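Local coordinates for DMATS type aromatic prenyltransferase (PDB 6ZS0), which probably transfers a dimethylallyl group from its diphosphate to the 5-position of the indole ring of tryptophan, as a bacterial aromatic prenyltransferase of the DMATS type, at residues S4-F9 / V42-L47; V148-P154 / P189-L195; L288-S292 / L305-L309. One frame throughout, in Å; residues are numbered along the deposited sequence. Where two conformers were deposited one is given.

Contact 1 (S4-F9 / V42-L47)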
# COMPACT_ATOMS: atom_id res chain seq x y z
N SER A 4 24.71 -7.47 3.41
CA SER A 4 23.47 -6.78 2.99
C SER A 4 22.71 -6.32 4.23
O SER A 4 22.67 -7.05 5.24
CB SER A 4 22.62 -7.65 2.11
OG SER A 4 23.31 -7.91 0.90
N THR A 5 22.14 -5.13 4.15
CA THR A 5 21.33 -4.53 5.23
C THR A 5 19.92 -4.33 4.69
O THR A 5 19.71 -4.39 3.47
CB THR A 5 21.94 -3.22 5.74
OG1 THR A 5 22.02 -2.31 4.64
CG2 THR A 5 23.31 -3.42 6.35
N LEU A 6 19.00 -4.04 5.56
CA LEU A 6 17.66 -3.66 5.09
C LEU A 6 17.79 -2.48 4.15
O LEU A 6 17.11 -2.48 3.11
CB LEU A 6 16.76 -3.30 6.28
CG LEU A 6 15.98 -4.46 6.86
CD1 LEU A 6 15.22 -3.99 8.09
CD2 LEU A 6 15.03 -5.08 5.82
N GLY A 7 18.62 -1.48 4.50
CA GLY A 7 18.81 -0.28 3.65
C GLY A 7 19.43 -0.60 2.30
O GLY A 7 18.93 -0.11 1.28
N SER A 8 20.50 -1.40 2.26
CA SER A 8 21.19 -1.69 0.98
C SER A 8 20.26 -2.52 0.11
O SER A 8 20.19 -2.28 -1.11
CB SER A 8 22.53 -2.35 1.19
OG SER A 8 22.41 -3.69 1.63
N PHE A 9 19.54 -3.47 0.69
CA PHE A 9 18.72 -4.42 -0.07
C PHE A 9 17.48 -3.70 -0.62
O PHE A 9 17.22 -3.78 -1.84
CB PHE A 9 18.33 -5.62 0.79
CG PHE A 9 17.47 -6.62 0.08
CD1 PHE A 9 16.09 -6.55 0.14
CD2 PHE A 9 18.04 -7.66 -0.65
CE1 PHE A 9 15.29 -7.48 -0.51
CE2 PHE A 9 17.24 -8.59 -1.29
CZ PHE A 9 15.87 -8.50 -1.22
N VAL A 42 17.12 1.22 11.51
CA VAL A 42 16.99 -0.18 11.00
C VAL A 42 17.55 -0.28 9.58
O VAL A 42 17.77 -1.41 9.14
CB VAL A 42 15.56 -0.75 11.05
CG1 VAL A 42 14.98 -0.68 12.44
CG2 VAL A 42 14.63 -0.11 10.04
N ALA A 43 17.79 0.83 8.87
CA ALA A 43 18.39 0.76 7.51
C ALA A 43 19.73 0.02 7.60
O ALA A 43 20.10 -0.66 6.65
CB ALA A 43 18.56 2.13 6.89
N GLN A 44 20.43 0.17 8.73
CA GLN A 44 21.78 -0.40 8.93
C GLN A 44 21.68 -1.84 9.45
O GLN A 44 22.72 -2.47 9.65
CB GLN A 44 22.59 0.50 9.87
CG GLN A 44 23.03 1.79 9.20
CD GLN A 44 24.50 1.75 8.84
OE1 GLN A 44 24.89 1.26 7.77
NE2 GLN A 44 25.33 2.22 9.77
N ARG A 45 20.47 -2.36 9.65
CA ARG A 45 20.29 -3.71 10.25
C ARG A 45 20.71 -4.77 9.25
O ARG A 45 20.16 -4.83 8.16
CB ARG A 45 18.85 -3.93 10.65
CG ARG A 45 18.65 -5.13 11.56
CD ARG A 45 17.18 -5.33 11.87
NE ARG A 45 16.94 -6.51 12.69
CZ ARG A 45 17.03 -6.57 14.01
NH1 ARG A 45 17.39 -5.49 14.70
NH2 ARG A 45 16.79 -7.71 14.64
N PRO A 46 21.68 -5.66 9.55
CA PRO A 46 22.01 -6.74 8.64
C PRO A 46 20.83 -7.68 8.41
O PRO A 46 20.10 -7.94 9.33
CB PRO A 46 23.15 -7.48 9.35
CG PRO A 46 23.75 -6.42 10.21
CD PRO A 46 22.56 -5.64 10.72
N LEU A 47 20.72 -8.20 7.19
CA LEU A 47 19.60 -9.12 6.83
C LEU A 47 19.81 -10.49 7.48
O LEU A 47 18.86 -11.26 7.50
CB LEU A 47 19.49 -9.23 5.31
CG LEU A 47 18.91 -8.01 4.58
CD1 LEU A 47 18.69 -8.34 3.12
CD2 LEU A 47 17.62 -7.51 5.19
O HOH W 1 23.16 0.01 5.18
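L47 reaches across to the start of helix 6-20 and spreads its two methyl branches over different residues. Its CG lies anti to its own carbonyl carbon (chi1 -73°), which aims the isobutyl end at the first turn. There CD2 meets CD2 of L6 at 3.6 Å, the two leucines crossing at about a right angle, while CD1 of L47 rests on CB of F9 at 3.6 Å and comes obliquely to the start of its ring. A branched, flexible leucine suits this place because one side chain can fill the groove between two residues of a helical turn. Beside this apolar patch the backbones interlock. L47 N donates to S4 O, and L6 N gives a 3.0 Å bond to R45 O. A43 O accepts from G7 N at 2.7 Å. G7 has no side chain, so A43 O can come in close against this backbone. T5 comes up beside the same carbonyl, OG1 3.2 Å from A43 O, at most a weak bond. OG1 lies between backbone N and carbonyl carbon (chi1 59°), and the methyl CG2 of T5 rests 3.5 Å from Q44 O. From there OG1 accepts from S8 N at 3.0 Å, and S8 OG in return accepts a nearly straight bond from T5 N. A water lies 2.6 Å from T5 OG1 and donates a weak bond to Q44 OE1. R45 turns its guanidinium away, to A50 O. The exchange between T5 and S8 is a capping box, with T5 as N-cap; a single bridge between T5 and P46 ties this helix start to the loop that follows helix 25-39.

Contact 2 (V148-P154 / P189-L195)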
# COMPACT_ATOMS: atom_id res chain seq x y z
N VAL A 148 3.27 12.48 -0.56
CA VAL A 148 3.35 11.83 0.77
C VAL A 148 1.95 11.44 1.23
O VAL A 148 1.06 12.29 1.26
CB VAL A 148 4.06 12.74 1.78
CG1 VAL A 148 4.06 12.16 3.18
CG2 VAL A 148 5.49 13.04 1.34
N LYS A 149 1.77 10.18 1.60
CA LYS A 149 0.51 9.64 2.13
C LYS A 149 0.84 9.03 3.49
O LYS A 149 1.85 8.33 3.54
CB LYS A 149 -0.01 8.58 1.17
CG LYS A 149 -1.44 8.13 1.40
CD LYS A 149 -1.99 7.33 0.23
CE LYS A 149 -1.49 7.83 -1.10
NZ LYS A 149 -2.30 7.32 -2.23
N VAL A 150 0.05 9.31 4.50
CA VAL A 150 0.21 8.73 5.85
C VAL A 150 -0.95 7.80 6.14
O VAL A 150 -2.08 8.22 5.95
CB VAL A 150 0.32 9.85 6.89
CG1 VAL A 150 0.48 9.31 8.28
CG2 VAL A 150 1.48 10.75 6.53
N TYR A 151 -0.64 6.59 6.64
CA TYR A 151 -1.60 5.53 7.03
C TYR A 151 -1.63 5.42 8.54
O TYR A 151 -0.58 5.28 9.15
CB TYR A 151 -1.19 4.20 6.42
CG TYR A 151 -1.36 4.12 4.93
CD1 TYR A 151 -0.40 4.66 4.09
CD2 TYR A 151 -2.46 3.51 4.37
CE1 TYR A 151 -0.55 4.58 2.71
CE2 TYR A 151 -2.63 3.44 3.00
CZ TYR A 151 -1.68 3.98 2.17
OH TYR A 151 -1.81 3.88 0.81
N LEU A 152 -2.83 5.53 9.09
CA LEU A 152 -3.08 5.45 10.55
C LEU A 152 -4.07 4.32 10.83
O LEU A 152 -4.69 3.81 9.87
CB LEU A 152 -3.61 6.80 11.01
CG LEU A 152 -2.75 8.01 10.68
CD1 LEU A 152 -3.52 9.28 10.92
CD2 LEU A 152 -1.49 7.98 11.51
N ASN A 153 -4.18 3.94 12.09
CA ASN A 153 -4.88 2.70 12.56
C ASN A 153 -6.18 3.03 13.29
O ASN A 153 -6.14 3.42 14.45
CB ASN A 153 -3.97 1.93 13.50
CG ASN A 153 -4.60 0.66 14.03
OD1 ASN A 153 -5.64 0.23 13.55
ND2 ASN A 153 -3.95 0.07 15.02
N PRO A 154 -7.35 2.92 12.64
CA PRO A 154 -8.62 3.17 13.32
C PRO A 154 -8.86 2.27 14.55
O PRO A 154 -9.70 2.65 15.39
CB PRO A 154 -9.65 2.90 12.21
CG PRO A 154 -8.91 3.23 10.96
CD PRO A 154 -7.54 2.65 11.20
N PRO A 189 -9.39 -1.08 8.47
CA PRO A 189 -7.96 -1.35 8.73
C PRO A 189 -7.08 -0.10 8.67
O PRO A 189 -6.07 -0.09 9.34
CB PRO A 189 -7.54 -2.39 7.71
CG PRO A 189 -8.58 -2.33 6.62
CD PRO A 189 -9.86 -1.79 7.25
N PHE A 190 -7.44 0.92 7.90
CA PHE A 190 -6.60 2.13 7.74
C PHE A 190 -7.47 3.34 7.53
O PHE A 190 -8.54 3.23 6.87
CB PHE A 190 -5.70 2.04 6.51
CG PHE A 190 -4.85 0.80 6.45
CD1 PHE A 190 -3.71 0.69 7.20
CD2 PHE A 190 -5.17 -0.24 5.59
CE1 PHE A 190 -2.93 -0.45 7.15
CE2 PHE A 190 -4.40 -1.40 5.54
CZ PHE A 190 -3.28 -1.50 6.33
N LEU A 191 -7.02 4.48 8.05
CA LEU A 191 -7.39 5.79 7.49
C LEU A 191 -6.12 6.46 7.00
O LEU A 191 -5.09 6.44 7.75
CB LEU A 191 -8.08 6.62 8.56
CG LEU A 191 -8.64 7.95 8.07
CD1 LEU A 191 -9.97 8.22 8.77
CD2 LEU A 191 -7.66 9.07 8.31
N ALA A 192 -6.15 6.99 5.80
CA ALA A 192 -4.96 7.60 5.19
C ALA A 192 -5.24 9.05 4.76
O ALA A 192 -6.38 9.40 4.45
CB ALA A 192 -4.49 6.77 4.04
N LEU A 193 -4.20 9.85 4.81
CA LEU A 193 -4.22 11.26 4.34
C LEU A 193 -3.17 11.43 3.26
O LEU A 193 -2.05 11.10 3.51
CB LEU A 193 -3.92 12.21 5.51
CG LEU A 193 -5.01 12.37 6.55
CD1 LEU A 193 -4.56 13.35 7.63
CD2 LEU A 193 -6.30 12.86 5.89
N ASP A 194 -3.55 12.00 2.13
CA ASP A 194 -2.62 12.43 1.07
C ASP A 194 -2.14 13.84 1.42
O ASP A 194 -2.99 14.71 1.43
CB ASP A 194 -3.32 12.42 -0.29
CG ASP A 194 -2.80 11.35 -1.21
OD1 ASP A 194 -1.62 11.45 -1.61
OD2 ASP A 194 -3.57 10.44 -1.51
N LEU A 195 -0.86 14.03 1.76
CA LEU A 195 -0.29 15.36 2.17
C LEU A 195 0.53 15.99 1.03
O LEU A 195 1.34 15.30 0.37
CB LEU A 195 0.58 15.19 3.42
CG LEU A 195 -0.06 14.47 4.60
CD1 LEU A 195 0.94 14.30 5.72
CD2 LEU A 195 -1.29 15.21 5.09
O HOH W 2 0.71 13.55 -1.82
O HOH W 3 -5.78 -1.62 11.52
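Y151 and F190 meet as a T-shaped pair, the edge of the tyrosine directed at the face of the phenylalanine, with centroids 5.8 Å apart and planes at 85°. In Y151, CG is anti to the carbonyl carbon (chi1 -70°), a torsion that lays the ring beside the neighbouring strand, where CB of A192 sits over one face, 4.1 Å from the ring centroid. Alanine suits the position: its small methyl lets the flat ring lie close to the sheet. F190 also packs its ring against W135 and Y206. On the face that carries Y151 and A192, turned to the barrel interior, K149 runs out extended and then bends at chi3 (-36°), bringing NZ to a 3.4 Å salt bridge with OD2 of D194.

Strands 147-152 and 191-195 are antiparallel neighbours in the closed barrel of the ABBA fold. V148, V150, L152, L191, L193 and L195 turn to the other face, where L191 and L193 touch helix 162-175; branched apolar residues fit such a buried layer between sheet and helix. On it, CG2 of V150 meets CD1 of L195 at 3.7 Å. The hydrogen-bonded pair V150 and L193 exchanges two bonds of 2.9 Å, N to O in each direction. Where the strands end, the ring of P154 lies against the F190 backbone, its CD 3.6 Å from F190 CA.

Contact 3 (L288-S292 / L305-L309)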
# COMPACT_ATOMS: atom_id res chain seq x y z
N LEU A 288 1.32 -12.84 -12.25
CA LEU A 288 1.79 -11.96 -13.35
C LEU A 288 0.83 -12.11 -14.54
O LEU A 288 0.43 -11.08 -15.14
CB LEU A 288 3.24 -12.30 -13.72
CG LEU A 288 3.97 -11.24 -14.56
CD1 LEU A 288 4.14 -9.94 -13.78
CD2 LEU A 288 5.35 -11.72 -14.99
N ALA A 289 0.43 -13.34 -14.85
CA ALA A 289 -0.49 -13.62 -15.97
C ALA A 289 -1.84 -12.91 -15.72
O ALA A 289 -2.35 -12.22 -16.65
CB ALA A 289 -0.64 -15.11 -16.13
N ARG A 290 -2.38 -13.00 -14.51
CA ARG A 290 -3.67 -12.35 -14.15
C ARG A 290 -3.49 -10.83 -14.19
O ARG A 290 -4.35 -10.15 -14.73
CB ARG A 290 -4.13 -12.78 -12.77
CG ARG A 290 -4.51 -14.25 -12.70
CD ARG A 290 -5.01 -14.67 -11.34
NE ARG A 290 -5.06 -16.10 -11.17
CZ ARG A 290 -5.37 -16.71 -10.03
NH1 ARG A 290 -5.74 -16.00 -8.97
NH2 ARG A 290 -5.33 -18.03 -9.96
N ALA A 291 -2.40 -10.31 -13.63
CA ALA A 291 -2.15 -8.86 -13.70
C ALA A 291 -2.13 -8.40 -15.16
O ALA A 291 -2.69 -7.31 -15.47
CB ALA A 291 -0.87 -8.53 -13.01
N SER A 292 -1.47 -9.18 -16.01
CA SER A 292 -1.31 -8.83 -17.45
C SER A 292 -2.70 -8.77 -18.11
O SER A 292 -2.95 -7.83 -18.88
CB SER A 292 -0.37 -9.77 -18.12
OG SER A 292 0.94 -9.66 -17.58
N LEU A 305 5.62 -4.49 -15.97
CA LEU A 305 5.40 -5.29 -14.73
C LEU A 305 6.28 -6.54 -14.76
O LEU A 305 6.79 -6.91 -13.70
CB LEU A 305 3.93 -5.63 -14.58
CG LEU A 305 3.58 -6.40 -13.30
CD1 LEU A 305 3.85 -5.58 -12.03
CD2 LEU A 305 2.13 -6.84 -13.34
N HIS A 306 6.50 -7.15 -15.94
CA HIS A 306 7.43 -8.31 -16.07
C HIS A 306 8.85 -7.88 -15.69
O HIS A 306 9.52 -8.62 -14.95
CB HIS A 306 7.39 -8.91 -17.48
CG HIS A 306 6.11 -9.60 -17.79
ND1 HIS A 306 4.92 -8.92 -17.87
CD2 HIS A 306 5.83 -10.89 -18.07
CE1 HIS A 306 3.96 -9.76 -18.16
NE2 HIS A 306 4.49 -10.98 -18.31
N ARG A 307 9.30 -6.72 -16.15
CA ARG A 307 10.64 -6.19 -15.80
C ARG A 307 10.68 -5.84 -14.30
O ARG A 307 11.74 -6.04 -13.69
CB ARG A 307 10.99 -4.97 -16.65
CG ARG A 307 11.16 -5.33 -18.12
CD ARG A 307 11.73 -4.19 -18.93
NE ARG A 307 10.71 -3.56 -19.75
CZ ARG A 307 10.36 -2.27 -19.72
NH1 ARG A 307 10.96 -1.41 -18.90
NH2 ARG A 307 9.41 -1.84 -20.54
N ALA A 308 9.57 -5.35 -13.75
CA ALA A 308 9.49 -4.95 -12.32
C ALA A 308 9.76 -6.17 -11.45
O ALA A 308 10.52 -6.06 -10.50
CB ALA A 308 8.15 -4.34 -12.03
N LEU A 309 9.14 -7.31 -11.73
CA LEU A 309 9.39 -8.52 -10.92
C LEU A 309 10.88 -8.91 -10.96
O LEU A 309 11.42 -9.17 -9.90
CB LEU A 309 8.46 -9.66 -11.33
CG LEU A 309 7.27 -9.80 -10.40
CD1 LEU A 309 6.43 -8.54 -10.46
CD2 LEU A 309 6.45 -11.04 -10.72
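L288 extends its CG anti to the backbone N (chi1 -164°), and H306 sets its ring with CG anti to the carbonyl carbon (chi1 -69°); together these torsions slide a leucine methyl under the imidazole. CD2 of L288 lies over one ring face, 3.5 Å from the centroid and 23° off the normal, a CH-pi contact displaced toward the CD2 rim of H306. The other branch, CD1, meets CG of L305 at 3.6 Å and reaches CD2 of L309 at 4.0 Å. L288 and L305 slide past each other in opposite directions. CD2 of L305 presses on CB of A291 at 3.5 Å, a tight fit, and the short alanine admits it close to the helix backbone. At the ring edge stands S292: its OG is 3.1 Å from CE1 of H306, near the ring plane. This hydroxyl donates to L288 O at 2.9 Å from above the carbonyl plane, while S292 N reaches that oxygen from the opposite face. Serine suits a helix here, since the preceding turn accepts its hydroxyl proton. H306 ND1 is hydrogen-bonded to A302 O. Helices 284-297 and 303-312 run roughly antiparallel, the axes of the two segments 11.1 Å apart at closest approach, and lie against the barrel: L288 and A291 touch strand 324-332, L305 touches strand 338-344, L309 touches both, and A308 meets L17 of helix 6-20.

The three contacts follow one another along the chain, each closing before the next opens, their centres 26 to 27 Å apart. Contact 2 joins strands 147-152 and 191-195 in the barrel wall, about 10 Å from the chain centre; contacts 1 and 3 lie farther out, at 21 and 17 Å. Contacts 2 and 3 are on opposite sides of the centre, nearest atoms about 17 Å apart. The nearest atoms of contacts 1 and 3 are about 10 Å apart, and helix 6-20, which begins in contact 1, later touches helix 303-312. In ABBA prenyltransferases the barrel interior holds the reaction chamber, so contact 2 probably belongs to its wall and contacts 1 and 3 to the helical layer outside.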